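Local coordinates for protein acetone carboxylase alpha subunit (Xanthobacter autotrophicus Py2, PDB 5M45) that serves as the alpha subunit of a six-chain enzyme assembly, belongs to the hydantoinase B/oxoprolinase family and carries a manganese site, at residues D313-A318 and R715-A720; E48-E51 and L56-K59; L632-E635 and D641-N644. All coordinates share one frame; numbering follows the deposited sequence.

Contact 1: residues D313-A318 and R715-A720; sequences DTIMHA and RQMFAA
Met-717 packs against Ile-315 and His-317 in a buried strand-on-helix contact, where helix 712-724 from the C-terminal part of the chain lies on strand 313-324 of a mixed sheet. The short segments approach to 7.5 Å between axes and cross at -48°, and Met-717 touches both strand residues. It does most of the work in this contact. A chi1 of -175° points its CG away from the backbone nitrogen, to 3.7 Å from His-317 CB, and CG also rests on the carbonyl oxygen of Ile-315. Further along the same side chain, SD lies against the CG2 branch of Ile-315, 3.7 Å away. Toward the His-317 ring the sulfur stands obliquely, 5.0 Å from SD to the centroid. The chain then turns at its last torsion (chi3 80°), which carries Met-717 CE over the centre of the Phe-718 ring, 3.6 Å above its plane.

Gln-716 bends at its second torsion, and its amide oxygen OE1 rests against the Thr-314 methyl, 3.6 Å from CG2, while its NE2 is taken by Glu-746. Two waters link the same OE1 to the strand backbone: one lies 2.7 Å from Ile-315 O, and the other accepts from Ile-315 N at 2.9 Å. His-317 is fixed separately, through ND1 to Ser-721 and through NE2 to an aromatic side chain of the chain of another protein, which brings this region up to a subunit interface.

The chemistry is thus divided. The thioether and aliphatic carbons make the direct packing, whereas the peptide groups of Ile-315 are served through water; since more acceptors lie within reach than the waters have protons, these links probably share or alternate their hydrogens.

Contact 2: residues E48-E51 and L56-K59; sequences ELRE and LYNK. With ACT (acetate ion), chain O.
Arg-50 and Tyr-57 face each other across the junction of two consecutive helices, 48-52 and 54-75, which are joined by a short turn. The aliphatic part of the arginine covers one face of the tyrosine. Arg-50 CB sits 3.8 Å from the Tyr-57 ring centroid and 18° off the ring normal, a CH-pi contact, and the chain runs on across the ring until CD lies 3.7 Å from Tyr-57 CZ. The arginine is led along the ring before it bends at its third torsion. The guanidinium plane ends up 48° from the ring plane, so the contact belongs to the methylenes and not to a stacked charge.

Leu-49 supplies the second part of the packing. Its two methyls divide the work: CD2 comes obliquely to the same ring, 3.9 Å from Tyr-57 CD2, and CD1 reaches Leu-56 CD2 at 4.3 Å. At the start of helix 54-75 an acetate ion, probably from the crystallisation liquor, takes the Leu-56 amide, with N to OXT at 3.2 Å and an N-H...acceptor angle of 157°; it is also bonded to the amide of Ile-55.

Both helices lean on helix 257-282. There Glu-266 receives the amides of Leu-49 and Arg-50, the Tyr-57 hydroxyl is hydrogen-bonded to His-270, and Phe-263 meets the Tyr-57 ring edge to face, so the junction is held against this long helix by polar and aromatic contacts together.

Contact 3: residues L632-E635 and D641-N644; sequences LDRE and DDIN
Arg-634 stretches straight from CG to NE, its CG trans to the backbone nitrogen (chi1 -177°), and so carries its guanidinium group across to Asp-642. The aspartate answers with a different first torsion: its CG stands trans to the carbonyl carbon, beside the backbone nitrogen, which turns the carboxylate out from helix 636-645 toward the arginine. The two groups join in a salt bridge, Arg-634 NH2 to Asp-642 OD2 at 2.9 Å, with an N-H...acceptor angle of 152°. The nitrogen comes to the syn side of OD2 but lies 34° out of the carboxylate plane, so the pair is not a flat, two-pronged one; Arg-634 offers a single direct bond along one edge of its guanidinium.

A water supplies the missing second link. It accepts from Arg-634 NE at 2.9 Å and donates to Asp-642 OD2 at 2.6 Å, closing a small ring of charge and water beside the direct bond. The same OD2 also meets Arg-515 NE, so three donors grip this buried oxygen. On the far arm of the arginine, NH1 forms a salt bridge with Asp-470 and bonds to the carbonyl of Lys-513. With two arginines around it, the Asp-642 carboxylate would be expected to stay ionised, and the buried positive charge of Arg-634 is probably balanced by the carboxylates of Asp-470 and Asp-642.

Such an arrangement is a buried salt-bridge network of alternating arginine and aspartate. Here it ties Arg-634, which precedes the N-cap residue Glu-635, to the second half of the helix that the N-cap introduces, and joins both to the region of Asp-470 and Arg-515.

In the fold
Along the chain contact 2 comes first and is complete before the others begin; contact 3 then falls between the two segments of contact 1, which lie 397 residues apart. The three do not touch. Centres of contacts 1 and 3 are about 37 Å apart, while the centre of contact 2 lies about 51 Å from that of contact 1 and about 52 Å from that of contact 3. Contacts 1 and 2 sit on opposite sides of the chain's centre. No helix or strand is shared among them. Contacts 2 and 3 join near neighbours in sequence, whereas contact 1 brings a helix from the C-terminal part back onto strand 313-324, an inner strand of the mixed sheet, tying distant parts of the subunit together.

Contact 1: residues D313-A318 and R715-A720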
# COMPACT_ATOMS: atom_id res chain seq x y z
N ASP A 313 16.00 22.14 -4.52
CA ASP A 313 16.86 22.18 -3.31
C ASP A 313 16.16 22.95 -2.20
O ASP A 313 15.75 24.08 -2.44
CB ASP A 313 18.19 22.86 -3.64
CG ASP A 313 19.13 21.99 -4.51
OD1 ASP A 313 19.08 20.75 -4.49
OD2 ASP A 313 20.00 22.58 -5.21
N THR A 314 15.98 22.34 -1.03
CA THR A 314 15.44 23.03 0.14
C THR A 314 16.30 22.74 1.40
O THR A 314 17.15 21.83 1.42
CB THR A 314 13.96 22.68 0.45
OG1 THR A 314 13.80 21.27 0.73
CG2 THR A 314 13.04 23.11 -0.70
N ILE A 315 16.04 23.55 2.45
CA ILE A 315 16.69 23.50 3.73
C ILE A 315 15.61 23.48 4.84
O ILE A 315 14.70 24.34 4.87
CB ILE A 315 17.62 24.72 3.95
CG1 ILE A 315 18.71 24.77 2.87
CG2 ILE A 315 18.24 24.70 5.35
CD1 ILE A 315 19.59 26.00 2.90
N MET A 316 15.74 22.51 5.75
CA MET A 316 14.91 22.47 6.97
C MET A 316 15.38 23.57 7.96
O MET A 316 16.60 23.73 8.16
CB MET A 316 15.04 21.08 7.64
CG MET A 316 14.15 20.88 8.88
SD MET A 316 14.72 21.67 10.41
CE MET A 316 16.00 20.52 10.92
N HIS A 317 14.42 24.26 8.56
CA HIS A 317 14.60 25.29 9.59
C HIS A 317 13.79 24.92 10.86
O HIS A 317 12.57 24.68 10.79
CB HIS A 317 14.13 26.63 9.02
CG HIS A 317 14.25 27.80 9.93
ND1 HIS A 317 13.28 28.80 9.99
CD2 HIS A 317 15.21 28.16 10.82
CE1 HIS A 317 13.63 29.70 10.90
NE2 HIS A 317 14.79 29.33 11.42
N ALA A 318 14.47 24.85 12.02
CA ALA A 318 13.83 24.55 13.31
C ALA A 318 14.36 25.44 14.45
O ALA A 318 15.23 25.02 15.23
CB ALA A 318 14.03 23.06 13.67
N ARG A 715 16.52 31.37 0.07
CA ARG A 715 15.31 32.20 -0.07
C ARG A 715 14.01 31.42 0.14
O ARG A 715 13.09 31.95 0.76
CB ARG A 715 15.30 32.92 -1.40
CG ARG A 715 16.39 33.97 -1.43
CD ARG A 715 16.37 34.76 -2.70
NE ARG A 715 17.18 34.06 -3.68
CZ ARG A 715 16.83 33.79 -4.91
NH1 ARG A 715 15.66 34.17 -5.41
NH2 ARG A 715 17.68 33.14 -5.67
N GLN A 716 13.92 30.19 -0.36
CA GLN A 716 12.72 29.38 -0.15
C GLN A 716 12.50 29.10 1.35
O GLN A 716 11.36 29.20 1.82
CB GLN A 716 12.78 28.06 -0.93
CG GLN A 716 11.48 27.29 -0.96
CD GLN A 716 11.20 26.51 0.34
OE1 GLN A 716 12.13 26.11 1.05
NE2 GLN A 716 9.92 26.31 0.64
N MET A 717 13.58 28.79 2.07
CA MET A 717 13.50 28.54 3.53
C MET A 717 12.91 29.74 4.31
O MET A 717 11.94 29.57 5.08
CB MET A 717 14.87 28.15 4.08
CG MET A 717 14.89 27.76 5.55
SD MET A 717 16.54 27.84 6.32
CE MET A 717 16.70 29.62 6.63
N PHE A 718 13.47 30.92 4.10
CA PHE A 718 12.92 32.14 4.72
C PHE A 718 11.48 32.43 4.27
O PHE A 718 10.61 32.67 5.12
CB PHE A 718 13.83 33.37 4.50
CG PHE A 718 15.11 33.33 5.32
CD1 PHE A 718 15.06 33.44 6.71
CD2 PHE A 718 16.34 33.15 4.71
CE1 PHE A 718 16.23 33.42 7.46
CE2 PHE A 718 17.51 33.09 5.46
CZ PHE A 718 17.45 33.25 6.84
N ALA A 719 11.18 32.32 2.97
CA ALA A 719 9.82 32.65 2.52
C ALA A 719 8.76 31.75 3.15
O ALA A 719 7.71 32.25 3.57
CB ALA A 719 9.71 32.63 1.02
N ALA A 720 9.03 30.45 3.21
CA ALA A 720 8.07 29.50 3.78
C ALA A 720 7.93 29.69 5.32
O ALA A 720 6.81 29.65 5.85
CB ALA A 720 8.49 28.07 3.46
O HOH W 1 12.46 24.89 3.56
O HOH W 2 14.64 25.86 1.40

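Contact 2: residues E48-E51 and L56-K59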
# COMPACT_ATOMS: atom_id res chain seq x y z
N GLU A 48 -1.87 8.06 47.33
CA GLU A 48 -2.16 7.25 48.54
C GLU A 48 -1.30 5.99 48.63
O GLU A 48 -0.79 5.69 49.70
CB GLU A 48 -3.63 6.85 48.64
CG GLU A 48 -4.63 7.93 48.97
CD GLU A 48 -6.09 7.39 48.99
OE1 GLU A 48 -6.39 6.15 49.23
OE2 GLU A 48 -6.96 8.26 48.71
N LEU A 49 -1.20 5.22 47.55
CA LEU A 49 -0.41 4.01 47.58
C LEU A 49 1.07 4.33 47.88
O LEU A 49 1.66 3.75 48.79
CB LEU A 49 -0.54 3.19 46.29
CG LEU A 49 0.10 1.79 46.34
CD1 LEU A 49 -0.74 0.85 47.16
CD2 LEU A 49 0.27 1.20 44.94
N ARG A 50 1.63 5.28 47.14
CA ARG A 50 3.02 5.65 47.35
C ARG A 50 3.33 6.14 48.77
O ARG A 50 4.33 5.73 49.36
CB ARG A 50 3.47 6.70 46.36
CG ARG A 50 4.94 6.97 46.51
CD ARG A 50 5.48 7.60 45.29
NE ARG A 50 5.51 9.04 45.34
CZ ARG A 50 6.59 9.80 45.55
NH1 ARG A 50 7.77 9.27 45.86
NH2 ARG A 50 6.46 11.12 45.48
N GLU A 51 2.45 6.99 49.30
CA GLU A 51 2.68 7.63 50.59
C GLU A 51 2.35 6.71 51.77
O GLU A 51 3.11 6.65 52.71
CB GLU A 51 1.90 8.96 50.70
CG GLU A 51 2.38 10.05 49.73
CD GLU A 51 1.38 11.23 49.58
OE1 GLU A 51 0.69 11.57 50.58
OE2 GLU A 51 1.29 11.82 48.45
N LEU A 56 4.62 -1.83 49.30
CA LEU A 56 3.84 -2.37 48.17
C LEU A 56 4.03 -1.60 46.87
O LEU A 56 4.09 -2.21 45.79
CB LEU A 56 2.36 -2.48 48.57
CG LEU A 56 1.44 -3.12 47.53
CD1 LEU A 56 1.94 -4.53 47.16
CD2 LEU A 56 0.04 -3.24 48.10
N TYR A 57 4.09 -0.27 46.94
CA TYR A 57 4.39 0.56 45.75
C TYR A 57 5.70 0.12 45.06
O TYR A 57 5.73 -0.08 43.84
CB TYR A 57 4.45 2.03 46.13
CG TYR A 57 4.51 3.00 44.97
CD1 TYR A 57 5.73 3.43 44.47
CD2 TYR A 57 3.36 3.54 44.42
CE1 TYR A 57 5.80 4.35 43.43
CE2 TYR A 57 3.41 4.46 43.36
CZ TYR A 57 4.63 4.86 42.88
OH TYR A 57 4.70 5.77 41.87
N ASN A 58 6.74 -0.06 45.88
CA ASN A 58 8.06 -0.47 45.39
C ASN A 58 8.05 -1.90 44.84
O ASN A 58 8.74 -2.19 43.86
CB ASN A 58 9.13 -0.37 46.51
CG ASN A 58 10.52 -0.79 46.03
OD1 ASN A 58 11.06 -1.84 46.42
ND2 ASN A 58 11.09 0.02 45.17
N LYS A 59 7.27 -2.79 45.46
CA LYS A 59 7.19 -4.15 44.98
C LYS A 59 6.54 -4.24 43.58
O LYS A 59 7.01 -4.99 42.71
CB LYS A 59 6.44 -5.05 45.98
CG LYS A 59 6.36 -6.50 45.49
CD LYS A 59 6.15 -7.53 46.60
CE LYS A 59 4.84 -7.41 47.33
NZ LYS A 59 4.33 -8.84 47.61
C ACT O . 3.52 -0.88 53.09
O ACT O . 4.47 -0.06 53.08
OXT ACT O . 3.06 -1.43 52.06
CH3 ACT O . 2.93 -1.24 54.44

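Contact 3: residues L632-E635 and D641-N644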
# COMPACT_ATOMS: atom_id res chain seq x y z
N LEU A 632 41.85 26.42 21.12
CA LEU A 632 43.14 26.95 21.59
C LEU A 632 43.44 26.66 23.07
O LEU A 632 44.58 26.83 23.53
CB LEU A 632 43.23 28.48 21.31
CG LEU A 632 44.51 28.94 20.62
CD1 LEU A 632 44.56 28.40 19.20
CD2 LEU A 632 44.52 30.45 20.59
N ASP A 633 42.42 26.23 23.82
CA ASP A 633 42.57 25.80 25.19
C ASP A 633 42.71 24.28 25.37
O ASP A 633 42.86 23.83 26.50
CB ASP A 633 41.44 26.34 26.05
CG ASP A 633 41.52 27.90 26.19
OD1 ASP A 633 42.64 28.42 26.25
OD2 ASP A 633 40.51 28.65 26.17
N ARG A 634 42.69 23.50 24.28
CA ARG A 634 42.85 22.05 24.41
C ARG A 634 44.24 21.73 24.94
O ARG A 634 45.20 22.39 24.57
CB ARG A 634 42.62 21.33 23.09
CG ARG A 634 42.70 19.79 23.18
CD ARG A 634 41.95 19.18 22.03
NE ARG A 634 41.92 17.73 21.92
CZ ARG A 634 41.18 16.91 22.69
NH1 ARG A 634 40.47 17.38 23.71
NH2 ARG A 634 41.18 15.59 22.46
N GLU A 635 44.33 20.71 25.79
CA GLU A 635 45.60 20.21 26.29
C GLU A 635 46.50 19.72 25.14
O GLU A 635 46.07 18.83 24.39
CB GLU A 635 45.34 19.10 27.33
CG GLU A 635 46.48 18.88 28.32
CD GLU A 635 46.76 20.10 29.28
OE1 GLU A 635 47.91 20.69 29.22
OE2 GLU A 635 45.84 20.49 30.12
N ASP A 641 48.04 12.75 21.18
CA ASP A 641 47.36 11.45 21.36
C ASP A 641 46.33 11.19 20.26
O ASP A 641 46.25 10.09 19.73
CB ASP A 641 46.64 11.35 22.73
CG ASP A 641 47.61 11.38 23.92
OD1 ASP A 641 48.84 11.24 23.77
OD2 ASP A 641 47.14 11.58 25.06
N ASP A 642 45.54 12.21 19.92
CA ASP A 642 44.54 12.11 18.83
C ASP A 642 45.16 11.79 17.46
O ASP A 642 44.60 10.98 16.71
CB ASP A 642 43.71 13.39 18.72
CG ASP A 642 42.61 13.51 19.75
OD1 ASP A 642 42.30 12.51 20.43
OD2 ASP A 642 42.00 14.62 19.85
N ILE A 643 46.29 12.44 17.14
CA ILE A 643 46.98 12.15 15.88
C ILE A 643 47.49 10.71 15.88
O ILE A 643 47.26 9.98 14.90
CB ILE A 643 48.13 13.14 15.60
CG1 ILE A 643 47.55 14.56 15.48
CG2 ILE A 643 48.89 12.76 14.32
CD1 ILE A 643 48.60 15.63 15.68
N ASN A 644 48.15 10.29 16.97
CA ASN A 644 48.67 8.92 17.07
C ASN A 644 47.56 7.88 17.05
O ASN A 644 47.77 6.79 16.54
CB ASN A 644 49.53 8.75 18.34
CG ASN A 644 50.87 9.51 18.23
OD1 ASN A 644 51.47 9.66 17.15
ND2 ASN A 644 51.32 10.03 19.36
O HOH W 3 42.63 17.00 19.17